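Local coordinates for pmbA-related protein (Thermotoga maritima, PDB 1VL4), which is of unestablished cellular role but belongs to the PmbA/TldD family and may be a metallopeptidase, at residues G180-A188 against P210-A218; I165-S175 against S294-V302. All blocks are in the same frame, centred on the assembly; numbering follows the deposited sequence.

Contact 1. Residues G180-A188 against P210-A218; sequences GFLFAMAIA and PEEIGKRAA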
# COMPACT_ATOMS: atom_id res chain seq x y z
N GLY A 180 18.92 7.84 7.32
CA GLY A 180 18.48 8.53 6.11
C GLY A 180 18.93 7.78 4.88
O GLY A 180 19.71 6.82 4.97
N PHE A 181 18.52 8.32 3.74
CA PHE A 181 18.52 7.66 2.41
C PHE A 181 18.54 8.79 1.40
O PHE A 181 17.89 9.84 1.59
CB PHE A 181 17.21 6.83 2.38
CG PHE A 181 16.74 6.35 1.06
CD1 PHE A 181 17.14 5.09 0.58
CD2 PHE A 181 15.74 7.05 0.35
CE1 PHE A 181 16.62 4.57 -0.66
CE2 PHE A 181 15.22 6.57 -0.84
CZ PHE A 181 15.65 5.30 -1.35
N LEU A 182 19.34 8.63 0.35
CA LEU A 182 19.33 9.50 -0.78
C LEU A 182 19.39 8.60 -2.00
O LEU A 182 20.23 7.69 -2.05
CB LEU A 182 20.51 10.44 -0.76
CG LEU A 182 20.61 11.55 -1.79
CD1 LEU A 182 19.36 12.43 -1.89
CD2 LEU A 182 21.85 12.42 -1.53
N PHE A 183 18.52 8.89 -2.97
CA PHE A 183 18.28 8.05 -4.14
C PHE A 183 18.21 8.97 -5.34
O PHE A 183 17.72 10.10 -5.29
CB PHE A 183 16.95 7.25 -4.00
CG PHE A 183 16.42 6.62 -5.32
CD1 PHE A 183 16.82 5.33 -5.70
CD2 PHE A 183 15.52 7.29 -6.13
CE1 PHE A 183 16.37 4.75 -6.84
CE2 PHE A 183 15.07 6.71 -7.29
CZ PHE A 183 15.48 5.42 -7.64
N ALA A 184 18.72 8.48 -6.46
CA ALA A 184 18.59 9.17 -7.73
C ALA A 184 18.36 8.18 -8.86
O ALA A 184 18.90 7.06 -8.83
CB ALA A 184 19.83 9.99 -8.00
N MET A 185 17.56 8.60 -9.83
CA MET A 185 17.31 7.79 -11.04
C MET A 185 17.50 8.67 -12.27
O MET A 185 16.93 9.78 -12.35
CB MET A 185 15.90 7.16 -11.03
CG MET A 185 15.71 6.11 -12.15
SD MET A 185 14.11 6.27 -12.95
CE MET A 185 14.47 5.94 -14.67
N ALA A 186 18.28 8.17 -13.23
CA ALA A 186 18.55 8.89 -14.45
C ALA A 186 18.09 8.10 -15.69
O ALA A 186 17.97 6.89 -15.66
CB ALA A 186 20.00 9.25 -14.53
N ILE A 187 17.74 8.82 -16.74
CA ILE A 187 17.42 8.22 -18.07
C ILE A 187 18.41 8.68 -19.14
O ILE A 187 18.58 9.89 -19.34
CB ILE A 187 15.98 8.56 -18.52
CG1 ILE A 187 14.98 7.99 -17.49
CG2 ILE A 187 15.69 8.02 -19.95
CD1 ILE A 187 13.56 8.28 -17.76
N ALA A 188 19.04 7.70 -19.83
CA ALA A 188 20.02 7.94 -20.89
C ALA A 188 19.39 7.78 -22.29
O ALA A 188 18.46 7.00 -22.50
CB ALA A 188 21.20 7.00 -20.73
N PRO A 210 26.11 12.85 -2.19
CA PRO A 210 25.18 13.32 -3.20
C PRO A 210 25.73 13.27 -4.62
O PRO A 210 25.10 12.73 -5.52
CB PRO A 210 24.96 14.77 -2.78
CG PRO A 210 25.00 14.67 -1.37
CD PRO A 210 26.16 13.81 -1.09
N GLU A 211 26.93 13.80 -4.77
CA GLU A 211 27.62 13.82 -6.03
C GLU A 211 27.87 12.39 -6.53
O GLU A 211 27.62 12.08 -7.69
CB GLU A 211 28.93 14.64 -5.87
CG GLU A 211 29.85 14.69 -7.14
N GLU A 212 28.35 11.51 -5.69
CA GLU A 212 28.59 10.14 -6.16
C GLU A 212 27.29 9.39 -6.50
O GLU A 212 27.26 8.57 -7.43
CB GLU A 212 29.38 9.35 -5.13
CG GLU A 212 29.59 7.88 -5.49
CD GLU A 212 30.34 7.70 -6.84
OE1 GLU A 212 31.00 8.64 -7.33
OE2 GLU A 212 30.27 6.60 -7.41
N ILE A 213 26.24 9.65 -5.74
CA ILE A 213 24.98 8.99 -5.96
C ILE A 213 24.38 9.38 -7.32
O ILE A 213 23.86 8.53 -8.05
CB ILE A 213 23.94 9.28 -4.82
CG1 ILE A 213 24.34 8.54 -3.55
CG2 ILE A 213 22.52 8.84 -5.25
CD1 ILE A 213 23.68 9.06 -2.26
N GLY A 214 24.39 10.67 -7.63
CA GLY A 214 23.92 11.16 -8.91
C GLY A 214 24.77 10.65 -10.06
O GLY A 214 24.26 10.21 -11.07
N LYS A 215 26.08 10.70 -9.86
CA LYS A 215 27.07 10.18 -10.85
C LYS A 215 26.84 8.68 -11.15
O LYS A 215 26.72 8.28 -12.31
CB LYS A 215 28.48 10.43 -10.31
CG LYS A 215 29.62 10.13 -11.30
CD LYS A 215 30.97 10.01 -10.61
CE LYS A 215 32.14 10.10 -11.60
NZ LYS A 215 33.37 9.43 -11.06
N ARG A 216 26.74 7.84 -10.11
CA ARG A 216 26.34 6.43 -10.32
C ARG A 216 25.01 6.18 -11.03
O ARG A 216 24.93 5.27 -11.83
CB ARG A 216 26.40 5.61 -9.04
CG ARG A 216 27.78 5.64 -8.49
CD ARG A 216 28.25 4.37 -7.84
NE ARG A 216 28.54 4.54 -6.42
CZ ARG A 216 29.35 3.75 -5.71
NH1 ARG A 216 29.97 2.72 -6.29
NH2 ARG A 216 29.53 3.99 -4.42
N ALA A 217 23.97 6.94 -10.72
CA ALA A 217 22.71 6.78 -11.40
C ALA A 217 22.88 7.01 -12.91
O ALA A 217 22.35 6.24 -13.74
CB ALA A 217 21.70 7.74 -10.80
N ALA A 218 23.64 8.05 -13.28
CA ALA A 218 23.93 8.37 -14.70
C ALA A 218 24.76 7.25 -15.34
O ALA A 218 24.38 6.70 -16.37
CB ALA A 218 24.67 9.67 -14.78

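Contact 2. Residues I165-S175 against S294-V302; sequences ITNTLGLDVES and STPFDDEGV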
# COMPACT_ATOMS: atom_id res chain seq x y z
N ILE A 165 8.63 -0.61 24.94
CA ILE A 165 7.72 -1.72 25.27
C ILE A 165 7.83 -2.00 26.77
O ILE A 165 8.94 -2.17 27.32
CB ILE A 165 7.91 -2.96 24.43
CG1 ILE A 165 8.05 -2.61 22.94
CG2 ILE A 165 6.73 -3.96 24.68
CD1 ILE A 165 8.43 -3.76 22.05
N THR A 166 6.69 -2.02 27.44
CA THR A 166 6.73 -2.37 28.86
C THR A 166 5.48 -3.16 29.22
O THR A 166 4.44 -2.99 28.58
CB THR A 166 6.94 -1.09 29.72
OG1 THR A 166 7.07 -1.44 31.10
CG2 THR A 166 5.77 -0.11 29.53
N ASN A 167 5.61 -4.05 30.21
CA ASN A 167 4.51 -4.85 30.67
C ASN A 167 4.58 -5.15 32.18
O ASN A 167 5.62 -4.85 32.82
CB ASN A 167 4.38 -6.12 29.81
CG ASN A 167 5.47 -7.11 30.03
OD1 ASN A 167 5.97 -7.23 31.12
ND2 ASN A 167 5.78 -7.91 28.98
N THR A 168 3.51 -5.72 32.69
CA THR A 168 3.35 -6.01 34.13
C THR A 168 4.20 -7.24 34.57
O THR A 168 4.23 -7.59 35.75
CB THR A 168 1.87 -6.21 34.45
OG1 THR A 168 1.30 -7.14 33.52
CG2 THR A 168 1.14 -4.86 34.32
N LEU A 169 4.88 -7.88 33.63
CA LEU A 169 5.87 -8.94 33.94
C LEU A 169 7.29 -8.38 34.08
O LEU A 169 8.29 -9.13 34.08
CB LEU A 169 5.83 -10.05 32.88
CG LEU A 169 4.55 -10.86 32.78
CD1 LEU A 169 3.49 -10.08 31.98
CD2 LEU A 169 4.94 -12.21 32.11
N GLY A 170 7.39 -7.07 34.20
CA GLY A 170 8.68 -6.45 34.40
C GLY A 170 9.41 -6.02 33.16
O GLY A 170 10.47 -5.44 33.27
N LEU A 171 8.87 -6.29 31.96
CA LEU A 171 9.52 -5.80 30.75
C LEU A 171 9.48 -4.31 30.76
O LEU A 171 8.45 -3.66 31.09
CB LEU A 171 8.79 -6.27 29.48
CG LEU A 171 9.43 -5.99 28.12
CD1 LEU A 171 10.70 -6.82 27.97
CD2 LEU A 171 8.43 -6.28 26.95
N ASP A 172 10.61 -3.73 30.41
CA ASP A 172 10.73 -2.30 30.25
C ASP A 172 11.96 -1.94 29.37
O ASP A 172 13.11 -1.88 29.84
CB ASP A 172 10.83 -1.61 31.60
CG ASP A 172 10.64 -0.09 31.48
OD1 ASP A 172 10.45 0.41 30.34
OD2 ASP A 172 10.61 0.59 32.52
N VAL A 173 11.72 -1.76 28.08
CA VAL A 173 12.81 -1.62 27.11
C VAL A 173 12.53 -0.42 26.24
O VAL A 173 11.38 -0.06 26.05
CB VAL A 173 13.02 -2.97 26.23
CG1 VAL A 173 13.54 -4.08 27.12
CG2 VAL A 173 11.79 -3.41 25.48
N GLU A 174 13.58 0.25 25.78
CA GLU A 174 13.43 1.47 24.98
C GLU A 174 14.59 1.47 24.02
O GLU A 174 15.65 0.98 24.37
CB GLU A 174 13.45 2.73 25.87
CG GLU A 174 13.42 4.06 25.12
CD GLU A 174 14.82 4.65 24.78
OE1 GLU A 174 15.83 4.27 25.42
OE2 GLU A 174 14.90 5.53 23.88
N SER A 175 14.37 1.91 22.80
CA SER A 175 15.48 2.10 21.85
C SER A 175 15.16 3.28 20.93
O SER A 175 14.00 3.59 20.70
CB SER A 175 15.61 0.81 21.02
OG SER A 175 16.53 0.93 19.96
N SER A 294 18.01 -1.98 12.29
CA SER A 294 18.77 -2.54 13.41
C SER A 294 18.11 -2.15 14.72
O SER A 294 17.67 -1.02 14.86
CB SER A 294 20.21 -2.10 13.37
OG SER A 294 20.91 -2.53 12.17
N THR A 295 17.96 -3.11 15.64
CA THR A 295 17.25 -2.89 16.88
C THR A 295 17.67 -3.98 17.84
O THR A 295 17.97 -5.07 17.40
CB THR A 295 15.72 -2.93 16.69
OG1 THR A 295 15.05 -2.71 17.96
CG2 THR A 295 15.24 -4.25 16.06
N PRO A 296 17.78 -3.66 19.13
CA PRO A 296 18.11 -4.63 20.17
C PRO A 296 16.96 -5.51 20.63
O PRO A 296 17.19 -6.44 21.37
CB PRO A 296 18.62 -3.73 21.30
CG PRO A 296 17.98 -2.48 21.08
CD PRO A 296 17.75 -2.28 19.66
N PHE A 297 15.71 -5.22 20.20
CA PHE A 297 14.59 -6.06 20.60
C PHE A 297 13.55 -6.06 19.57
O PHE A 297 13.43 -5.09 18.75
CB PHE A 297 14.07 -5.68 22.02
CG PHE A 297 13.65 -4.22 22.16
CD1 PHE A 297 12.40 -3.81 21.71
CD2 PHE A 297 14.50 -3.30 22.72
CE1 PHE A 297 11.99 -2.51 21.85
CE2 PHE A 297 14.14 -1.98 22.85
CZ PHE A 297 12.89 -1.57 22.41
N ASP A 298 12.82 -7.18 19.52
CA ASP A 298 11.67 -7.31 18.63
C ASP A 298 10.39 -6.62 19.20
O ASP A 298 10.44 -5.94 20.23
CB ASP A 298 11.49 -8.80 18.20
CG ASP A 298 10.97 -9.69 19.29
OD1 ASP A 298 10.50 -9.14 20.32
OD2 ASP A 298 10.98 -10.94 19.10
N ASP A 299 9.25 -6.77 18.53
CA ASP A 299 8.02 -6.11 18.96
C ASP A 299 7.33 -6.85 20.14
O ASP A 299 6.31 -6.38 20.63
CB ASP A 299 7.07 -5.94 17.79
CG ASP A 299 7.59 -4.92 16.75
OD1 ASP A 299 8.38 -4.05 17.14
OD2 ASP A 299 7.27 -5.05 15.56
N GLU A 300 7.90 -7.96 20.57
CA GLU A 300 7.46 -8.69 21.79
C GLU A 300 8.43 -8.40 22.93
O GLU A 300 8.23 -8.83 24.04
CB GLU A 300 7.33 -10.23 21.52
CG GLU A 300 6.45 -10.51 20.30
CD GLU A 300 6.21 -11.99 19.98
OE1 GLU A 300 7.17 -12.78 19.97
OE2 GLU A 300 5.07 -12.35 19.64
N GLY A 301 9.44 -7.57 22.67
CA GLY A 301 10.44 -7.22 23.67
C GLY A 301 11.53 -8.27 23.86
O GLY A 301 12.31 -8.20 24.81
N VAL A 302 11.66 -9.19 22.91
CA VAL A 302 12.65 -10.26 23.04
C VAL A 302 13.96 -9.74 22.47
O VAL A 302 13.97 -9.14 21.38
CB VAL A 302 12.14 -11.57 22.34
CG1 VAL A 302 13.23 -12.68 22.29
CG2 VAL A 302 10.86 -12.07 22.95

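Contact 1. Residues G180-A188 against P210-A218
Helix 210-223 lies on one face of the long antiparallel sheet, and its first two turns touch strand 172-188 through Leu182, Ala184 and Ala186, the residues of the strand that face it. Opposite them stand Pro210, Ile213 and Ala217, an i, i+3, i+7 ridge along one side of the helix. At the start of the helix Leu182 sends CD2 across the pyrrolidine of Pro210 at about a right angle, 3.9 Å from CG; its CG stands anti to the backbone N (chi1 -173°), which carries the branch out from the strand to the proline. Ile213 spreads two branches over the strand: CD1 packs against Leu182 CB at 3.8 Å, and CG2 sits 4.0 Å from Ala184 CB. Cutting Ile213 back to an alanine would remove CG1, CG2 and CD1 and would probably leave Leu182 CB and CG without their contact with the helix, opening a gap there, while Ala184 kept Ala217.

This is alpha/beta packing in the region assigned to the PmbA/TldD central domain, with helix and strand running in roughly the same direction, 32° apart, and their axes approaching to 7.0 Å. Strand 194-202, which pairs with 172-188 at the sheet edge, leads by a loop into the helix, and Ile213 also touches Glu200 of that strand. Farther along, small residues let the backbones come close. Ala217 CB lies 3.5 Å from Ala184 O and 4.0 Å from Ala184 CB, while Gly214 presents bare backbone beside the same alanine, its CA 4.4 Å from Ala184 CB. Ala186 CB rests on the helix backbone itself, 4.0 Å from Ala218 CA. At its start the helix also meets helix 128-143, where Pro210 touches Met134 and Lys137.

Contact 2. Residues I165-S175 against S294-V302
A largely van der Waals interface joins the hairpin end of strands 148-167 and 172-188, in the central-domain part of the chain, to a loop between strands 282-285 and 307-311 in the C-terminal part. Its centre is the ring of Phe297, which reaches onto the hairpin. Val173 meets it by a CH-pi contact: CG2 lies over the middle of one face, 3.6 Å from the ring centroid and 4° off the normal. Phe297 CG sits between its own backbone N and carbonyl carbon (chi1 57°), a torsion that brings the ring over the valine. Ser175 CB comes within 3.6 Å of Phe297 CE2, and Glu174 O approaches the same carbon at the ring edge, while Ser175 OG touches Pro296 CD at 3.4 Å. Ile165 slides past the ring in the opposite direction; its CD1, 3.8 Å from Phe297 CE1, continues to Asp298 O at 3.5 Å.

Beyond the ring, Leu171 CD1 packs 3.8 Å from Gly301 O, and that oxygen also accepts a hydrogen bond from Tyr113. Gly301, the last residue of the type I turn from Asp298, has a left-handed backbone, and a CB here would strike Leu171 CD2. The turn is stiffened by Asp298, whose OD1 receives Glu300 N in an Asx turn and Val302 N at 2.8 Å from the opposite face of the carboxylate; OD2 is bound by Gly336 N. In the hairpin turn itself, Asn167 OD1 likewise takes two backbone N-H groups, from Leu169 and Leu171. Polar groups here bond within their own segment or elsewhere in the chain, and none across; methyl and ring contacts, partly with backbone carbonyls, make the join, which probably depends on how closely Phe297 fits among Val173, Ser175 and Ile165.

In the fold
From the N terminus the chain builds helix 15-29 and strands 32-48, 51-69 and 72-78 before reaching strand 148-167, whose end opens contact 2. It turns at the hairpin into strand 172-188, which serves both contacts: its beginning meets the C-terminal loop in contact 2 and its end meets the helix in contact 1. Contact 1 closes first, a short loop through strand 194-202 back to helix 210-223; contact 2 closes 119 residues after its hairpin, so the smaller loop falls within the larger and the two do not cross. Their centres lie 38 Å apart, contact 1 covering the sheet with its own helix and contact 2 joining that sheet to the C-terminal part.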